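Local coordinates for hydrogenase expression protein (Thiobacillus denitrificans, PDB 3SB1) that is of unknown function but probably takes part in the expression or maturation of hydrogenase, at residues A41-A46 / P78-W83; W114-R119 / F129-F134. All blocks are in the same frame, centred on the assembly; numbering follows the deposited sequence.

Contact 1 (A41-A46 / P78-W83). With GOL (glycerol), chain C.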
loop_
_atom_site.group_PDB
_atom_site.type_symbol
_atom_site.label_atom_id
_atom_site.label_comp_id
_atom_site.label_asym_id
_atom_site.label_seq_id
_atom_site.Cartn_x
_atom_site.Cartn_y
_atom_site.Cartn_z
ATOM N N ALA A 41 -2.909 28.565 -15.163
ATOM C CA ALA A 41 -4.329 28.931 -15.452
ATOM C C ALA A 41 -5.315 28.083 -14.630
ATOM O O ALA A 41 -5.481 26.893 -14.898
ATOM C CB ALA A 41 -4.625 28.774 -16.951
ATOM N N ARG A 42 -5.955 28.707 -13.640
ATOM C CA ARG A 42 -6.951 28.049 -12.778
ATOM C C ARG A 42 -8.334 28.601 -13.112
ATOM O O ARG A 42 -8.490 29.825 -13.280
ATOM C CB ARG A 42 -6.687 28.343 -11.304
ATOM C CG ARG A 42 -5.378 27.869 -10.724
ATOM C CD ARG A 42 -5.309 28.365 -9.280
ATOM N NE ARG A 42 -4.062 28.054 -8.596
ATOM C CZ ARG A 42 -3.754 28.472 -7.368
ATOM N NH1 ARG A 42 -2.588 28.135 -6.818
ATOM N NH2 ARG A 42 -4.609 29.227 -6.681
ATOM N N SER A 43 -9.339 27.721 -13.164
ATOM C CA SER A 43 -10.725 28.119 -13.486
ATOM C C SER A 43 -11.615 28.301 -12.238
ATOM O O SER A 43 -12.724 28.850 -12.328
ATOM C CB SER A 43 -11.369 27.058 -14.375
ATOM O OG SER A 43 -11.568 25.856 -13.648
ATOM N N GLY A 44 -11.134 27.807 -11.097
ATOM C CA GLY A 44 -11.846 27.876 -9.817
ATOM C C GLY A 44 -12.740 26.654 -9.645
ATOM O O GLY A 44 -13.395 26.462 -8.612
ATOM N N ASN A 45 -12.731 25.787 -10.644
ATOM C CA ASN A 45 -13.664 24.675 -10.641
ATOM C C ASN A 45 -13.276 23.434 -9.878
ATOM O O ASN A 45 -14.047 22.473 -9.829
ATOM C CB ASN A 45 -14.097 24.425 -12.076
ATOM C CG ASN A 45 -14.817 25.622 -12.639
ATOM O OD1 ASN A 45 -15.651 26.240 -11.946
ATOM N ND2 ASN A 45 -14.505 25.978 -13.874
ATOM N N ALA A 46 -12.104 23.439 -9.239
ATOM C CA ALA A 46 -11.723 22.324 -8.410
ATOM C C ALA A 46 -12.178 22.543 -6.947
ATOM O O ALA A 46 -12.233 21.603 -6.185
ATOM C CB ALA A 46 -10.234 22.114 -8.462
ATOM N N PRO A 78 -5.040 22.109 -16.008
ATOM C CA PRO A 78 -3.877 21.595 -15.321
ATOM C C PRO A 78 -3.616 22.394 -14.052
ATOM O O PRO A 78 -3.272 21.806 -13.040
ATOM C CB PRO A 78 -2.764 21.789 -16.347
ATOM C CG PRO A 78 -3.468 21.654 -17.650
ATOM C CD PRO A 78 -4.787 22.309 -17.447
ATOM N N GLY A 79 -3.833 23.704 -14.080
ATOM C CA GLY A 79 -3.626 24.536 -12.903
ATOM C C GLY A 79 -4.578 24.125 -11.771
ATOM O O GLY A 79 -4.212 24.153 -10.585
ATOM N N ASP A 80 -5.813 23.797 -12.134
ATOM C CA ASP A 80 -6.813 23.357 -11.153
ATOM C C ASP A 80 -6.361 22.077 -10.436
ATOM O O ASP A 80 -6.534 21.920 -9.217
ATOM C CB ASP A 80 -8.158 23.050 -11.822
ATOM C CG ASP A 80 -8.883 24.274 -12.315
ATOM O OD1 ASP A 80 -8.811 25.343 -11.671
ATOM O OD2 ASP A 80 -9.620 24.124 -13.306
ATOM N N LEU A 81 -5.867 21.122 -11.212
ATOM C CA LEU A 81 -5.378 19.878 -10.645
ATOM C C LEU A 81 -4.161 20.106 -9.799
ATOM O O LEU A 81 -4.027 19.487 -8.764
ATOM C CB LEU A 81 -5.086 18.831 -11.733
ATOM C CG LEU A 81 -6.286 18.312 -12.511
ATOM C CD1 LEU A 81 -5.796 17.466 -13.661
ATOM C CD2 LEU A 81 -7.188 17.488 -11.593
ATOM N N GLU A 82 -3.247 20.979 -10.213
ATOM C CA GLU A 82 -2.056 21.268 -9.392
ATOM C C GLU A 82 -2.487 21.878 -8.053
ATOM O O GLU A 82 -1.890 21.605 -7.013
ATOM C CB GLU A 82 -1.111 22.243 -10.105
ATOM C CG GLU A 82 -0.485 21.701 -11.375
ATOM C CD GLU A 82 0.246 22.759 -12.203
ATOM O OE1 GLU A 82 0.491 23.901 -11.717
ATOM O OE2 GLU A 82 0.538 22.453 -13.378
ATOM N N TRP A 83 -3.464 22.783 -8.104
ATOM C CA TRP A 83 -3.992 23.413 -6.899
ATOM C C TRP A 83 -4.560 22.353 -5.947
ATOM O O TRP A 83 -4.270 22.338 -4.764
ATOM C CB TRP A 83 -5.068 24.458 -7.221
ATOM C CG TRP A 83 -5.711 24.965 -5.969
ATOM C CD1 TRP A 83 -5.250 25.994 -5.180
ATOM C CD2 TRP A 83 -6.908 24.487 -5.335
ATOM N NE1 TRP A 83 -6.090 26.190 -4.110
ATOM C CE2 TRP A 83 -7.084 25.248 -4.149
ATOM C CE3 TRP A 83 -7.826 23.467 -5.617
ATOM C CZ2 TRP A 83 -8.155 25.042 -3.277
ATOM C CZ3 TRP A 83 -8.863 23.239 -4.714
ATOM C CH2 TRP A 83 -9.029 24.044 -3.573
HETATM C C1 GOL C . -8.834 25.716 -8.143
HETATM O O1 GOL C . -9.737 25.403 -9.174
HETATM C C2 GOL C . -9.103 27.143 -7.729
HETATM O O2 GOL C . -8.650 28.014 -8.756
HETATM C C3 GOL C . -8.437 27.436 -6.401
HETATM O O3 GOL C . -8.775 28.751 -6.004
HETATM O O HOH W 1 -3.666 25.589 -16.419
#

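Contact 2 (W114-R119 / F129-F134)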
loop_
_atom_site.group_PDB
_atom_site.type_symbol
_atom_site.label_atom_id
_atom_site.label_comp_id
_atom_site.label_asym_id
_atom_site.label_seq_id
_atom_site.Cartn_x
_atom_site.Cartn_y
_atom_site.Cartn_z
ATOM N N TRP A 114 -6.983 9.152 -1.210
ATOM C CA TRP A 114 -5.857 8.727 -2.013
ATOM C C TRP A 114 -5.867 9.308 -3.384
ATOM O O TRP A 114 -6.942 9.386 -4.001
ATOM C CB TRP A 114 -5.871 7.162 -2.121
ATOM C CG TRP A 114 -5.920 6.419 -0.838
ATOM C CD1 TRP A 114 -7.022 6.237 -0.004
ATOM C CD2 TRP A 114 -4.819 5.770 -0.174
ATOM N NE1 TRP A 114 -6.649 5.550 1.119
ATOM C CE2 TRP A 114 -5.320 5.206 1.037
ATOM C CE3 TRP A 114 -3.508 5.530 -0.536
ATOM C CZ2 TRP A 114 -4.513 4.468 1.875
ATOM C CZ3 TRP A 114 -2.705 4.776 0.316
ATOM C CH2 TRP A 114 -3.193 4.308 1.508
ATOM N N TRP A 115 -4.685 9.648 -3.902
ATOM C CA TRP A 115 -4.536 10.219 -5.272
ATOM C C TRP A 115 -3.896 9.116 -6.123
ATOM O O TRP A 115 -2.783 8.678 -5.833
ATOM C CB TRP A 115 -3.642 11.442 -5.282
ATOM C CG TRP A 115 -3.699 12.223 -6.548
ATOM C CD1 TRP A 115 -3.181 11.893 -7.763
ATOM C CD2 TRP A 115 -4.288 13.529 -6.702
ATOM N NE1 TRP A 115 -3.460 12.906 -8.686
ATOM C CE2 TRP A 115 -4.095 13.928 -8.034
ATOM C CE3 TRP A 115 -4.861 14.421 -5.822
ATOM C CZ2 TRP A 115 -4.516 15.178 -8.514
ATOM C CZ3 TRP A 115 -5.307 15.663 -6.316
ATOM C CH2 TRP A 115 -5.115 16.014 -7.649
ATOM N N ILE A 116 -4.610 8.700 -7.161
ATOM C CA ILE A 116 -4.199 7.612 -8.012
ATOM C C ILE A 116 -3.893 8.104 -9.430
ATOM O O ILE A 116 -4.642 8.920 -9.997
ATOM C CB ILE A 116 -5.356 6.591 -8.094
ATOM C CG1 ILE A 116 -5.927 6.315 -6.678
ATOM C CG2 ILE A 116 -4.918 5.330 -8.832
ATOM C CD1 ILE A 116 -4.955 5.727 -5.706
ATOM N N ILE A 117 -2.760 7.660 -9.969
ATOM C CA ILE A 117 -2.419 7.968 -11.349
ATOM C C ILE A 117 -1.910 6.689 -12.005
ATOM O O ILE A 117 -1.021 6.010 -11.440
ATOM C CB ILE A 117 -1.298 9.044 -11.502
ATOM C CG1 ILE A 117 -1.659 10.362 -10.845
ATOM C CG2 ILE A 117 -0.908 9.172 -13.012
ATOM C CD1 ILE A 117 -0.464 11.281 -10.669
ATOM N N HIS A 118 -2.484 6.323 -13.152
ATOM C CA HIS A 118 -1.906 5.221 -13.940
ATOM C C HIS A 118 -1.327 5.781 -15.234
ATOM O O HIS A 118 -1.958 6.550 -15.903
ATOM C CB HIS A 118 -2.903 4.160 -14.390
ATOM C CG HIS A 118 -2.241 3.039 -15.103
ATOM N ND1 HIS A 118 -2.284 2.856 -16.475
ATOM C CD2 HIS A 118 -1.431 2.059 -14.617
ATOM C CE1 HIS A 118 -1.548 1.789 -16.779
ATOM N NE2 HIS A 118 -1.029 1.302 -15.682
ATOM N N ARG A 119 -0.092 5.380 -15.541
ATOM C CA ARG A 119 0.542 5.712 -16.799
ATOM C C ARG A 119 0.798 4.411 -17.590
ATOM O O ARG A 119 1.177 3.359 -17.012
ATOM C CB ARG A 119 1.885 6.402 -16.570
ATOM C CG ARG A 119 1.768 7.747 -15.923
ATOM C CD ARG A 119 3.175 8.335 -15.601
ATOM N NE ARG A 119 3.027 9.586 -14.863
ATOM C CZ ARG A 119 2.771 10.770 -15.400
ATOM N NH1 ARG A 119 2.722 10.957 -16.725
ATOM N NH2 ARG A 119 2.667 11.836 -14.612
ATOM N N PHE A 129 -7.417 9.811 -10.570
ATOM C CA PHE A 129 -8.591 9.887 -9.746
ATOM C C PHE A 129 -8.292 9.868 -8.296
ATOM O O PHE A 129 -7.186 9.484 -7.862
ATOM C CB PHE A 129 -9.589 8.760 -10.099
ATOM C CG PHE A 129 -9.107 7.346 -9.835
ATOM C CD1 PHE A 129 -9.394 6.671 -8.643
ATOM C CD2 PHE A 129 -8.343 6.651 -10.795
ATOM C CE1 PHE A 129 -9.034 5.381 -8.443
ATOM C CE2 PHE A 129 -7.925 5.336 -10.562
ATOM C CZ PHE A 129 -8.239 4.696 -9.379
ATOM N N ILE A 130 -9.275 10.336 -7.533
ATOM C CA ILE A 130 -9.215 10.312 -6.081
ATOM C C ILE A 130 -9.996 9.056 -5.667
ATOM O O ILE A 130 -11.052 8.725 -6.233
ATOM C CB ILE A 130 -9.904 11.513 -5.395
ATOM C CG1 ILE A 130 -9.360 12.854 -5.867
ATOM C CG2 ILE A 130 -9.727 11.383 -3.867
ATOM C CD1 ILE A 130 -7.944 13.093 -5.480
ATOM N N GLU A 131 -9.451 8.316 -4.720
ATOM C CA GLU A 131 -10.150 7.137 -4.175
ATOM C C GLU A 131 -10.311 7.380 -2.692
ATOM O O GLU A 131 -9.335 7.709 -2.024
ATOM C CB GLU A 131 -9.398 5.855 -4.487
ATOM C CG GLU A 131 -10.144 4.589 -4.134
ATOM C CD GLU A 131 -9.397 3.308 -4.632
ATOM O OE1 GLU A 131 -8.268 3.387 -5.143
ATOM O OE2 GLU A 131 -9.982 2.226 -4.536
ATOM N N VAL A 132 -11.577 7.384 -2.211
ATOM C CA VAL A 132 -11.879 7.554 -0.811
ATOM C C VAL A 132 -12.130 6.120 -0.312
ATOM O O VAL A 132 -13.098 5.465 -0.673
ATOM C CB VAL A 132 -12.984 8.513 -0.573
ATOM C CG1 VAL A 132 -13.381 8.513 0.937
ATOM C CG2 VAL A 132 -12.648 9.929 -1.132
ATOM N N ALA A 133 -11.214 5.637 0.505
ATOM C CA ALA A 133 -11.149 4.237 0.921
ATOM C C ALA A 133 -10.172 4.050 2.047
ATOM O O ALA A 133 -9.260 4.874 2.245
ATOM C CB ALA A 133 -10.671 3.402 -0.320
ATOM N N PHE A 134 -10.311 2.933 2.779
ATOM C CA PHE A 134 -9.360 2.596 3.799
ATOM C C PHE A 134 -7.989 2.163 3.189
ATOM O O PHE A 134 -6.928 2.424 3.764
ATOM C CB PHE A 134 -9.914 1.579 4.809
ATOM C CG PHE A 134 -11.169 2.038 5.466
ATOM C CD1 PHE A 134 -11.130 3.083 6.390
ATOM C CD2 PHE A 134 -12.417 1.480 5.164
ATOM C CE1 PHE A 134 -12.293 3.562 7.001
ATOM C CE2 PHE A 134 -13.571 1.956 5.797
ATOM C CZ PHE A 134 -13.518 2.981 6.696
#

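Contact 1 (A41-A46 / P78-W83)
A loop is held to the N-terminal end of a helix here: residues 41-46, which lead into helix 48-63, are gripped mainly by the carboxylate of D80, near the start of helix 78-88. S43 engages both oxygens. OD1 accepts the backbone N of S43 at 2.9 Å, and OD2 takes the S43 hydroxyl OG at 2.6 Å, each partner arriving on the syn side; a weak bond from the N of G44 also reaches OD1. The same OG accepts the backbone N of N45, closing an ST turn. D80 OD2 also takes the N of T77, as in the N3 half of a capping box, so D80 serves both helix start and loop. One water bridges A41 O and G79 N, and A41 O lies 3.6 Å from G79 CA. The extended side chain of R42 runs across W83 at about a right angle, its guanidinium lying with one face over W83 CD1. W83 CG stands anti to the backbone N (chi1 173°), which swings the indole to the loop; a glycerol, probably from the crystallisation liquor, lies with C3 over the ring centre. Glycerol O1 accepts from the N of A46 and donates to D80 OD1 (O1 to OD1 2.7 Å). With these donors converging, the buried D80 carboxylate is probably stabilised as the anion, although R42 NE, 6.3 Å from D80 OD1, makes no salt bridge with it.

Contact 2 (W114-R119 / F129-F134)
F129 lays its phenyl ring over I116, whose CB stands 3.7 Å from the ring centroid and only 11° off the normal, a CH-pi contact across a hydrogen-bonded antiparallel pair. The ring reaches this place because CG lies between the backbone N and the carbonyl carbon (chi1 64°), folding the phenyl back across the neighbouring strand. Beneath them, I116 and F129 exchange two backbone hydrogen bonds, and W114 and E131 form a second such pair. Between these lies the non-hydrogen-bonded pair W115 and I130, whose side chains occupy the other face of the sheet: in one of its two conformers, I130 rests CD1 against CE3 of W115, and W115 NE1 is hydrogen-bonded to OE1 of Q128. The W114 indole passes beyond the end of the paired strands. Its NE1 gives a hydrogen bond of 2.9 Å to A133 O, which lies near the ring plane, although the nitrogen stands 41° above the carbonyl plane of A133. W114 CZ2 comes to 3.7 Å from F134 O. A leucine in place of W114 would probably leave A133 O without this donor and open a gap beside the chain at 133-134. The two strands form a hairpin within an antiparallel sheet. Strand 102-107 pairs with the other edge of 114-119, V132 packs on helix 48-63, W115 makes a cation-pi contact with R85 of helix 78-88, and W114 packs on S141 of the second subunit.

Overall arrangement
Contact 1 closes before contact 2 opens along the chain, and their centres lie about 18 Å apart. Contact 2 is close to the middle of the chain, about 2 Å from its centre, whereas contact 1 sits some 20 Å out, where the first modelled residues meet helix 78-88. That helix joins them directly: L81 O packs against W115 CH2 at 3.8 Å, so the helix that holds the loop at 41-46 also lies against the sheet. Helix 48-63, which follows that loop, packs on V132 of contact 2 and touches F134 through L60. The glycerol belongs to contact 1 and probably comes from the crystallisation liquor, whereas the second subunit is met at contact 2.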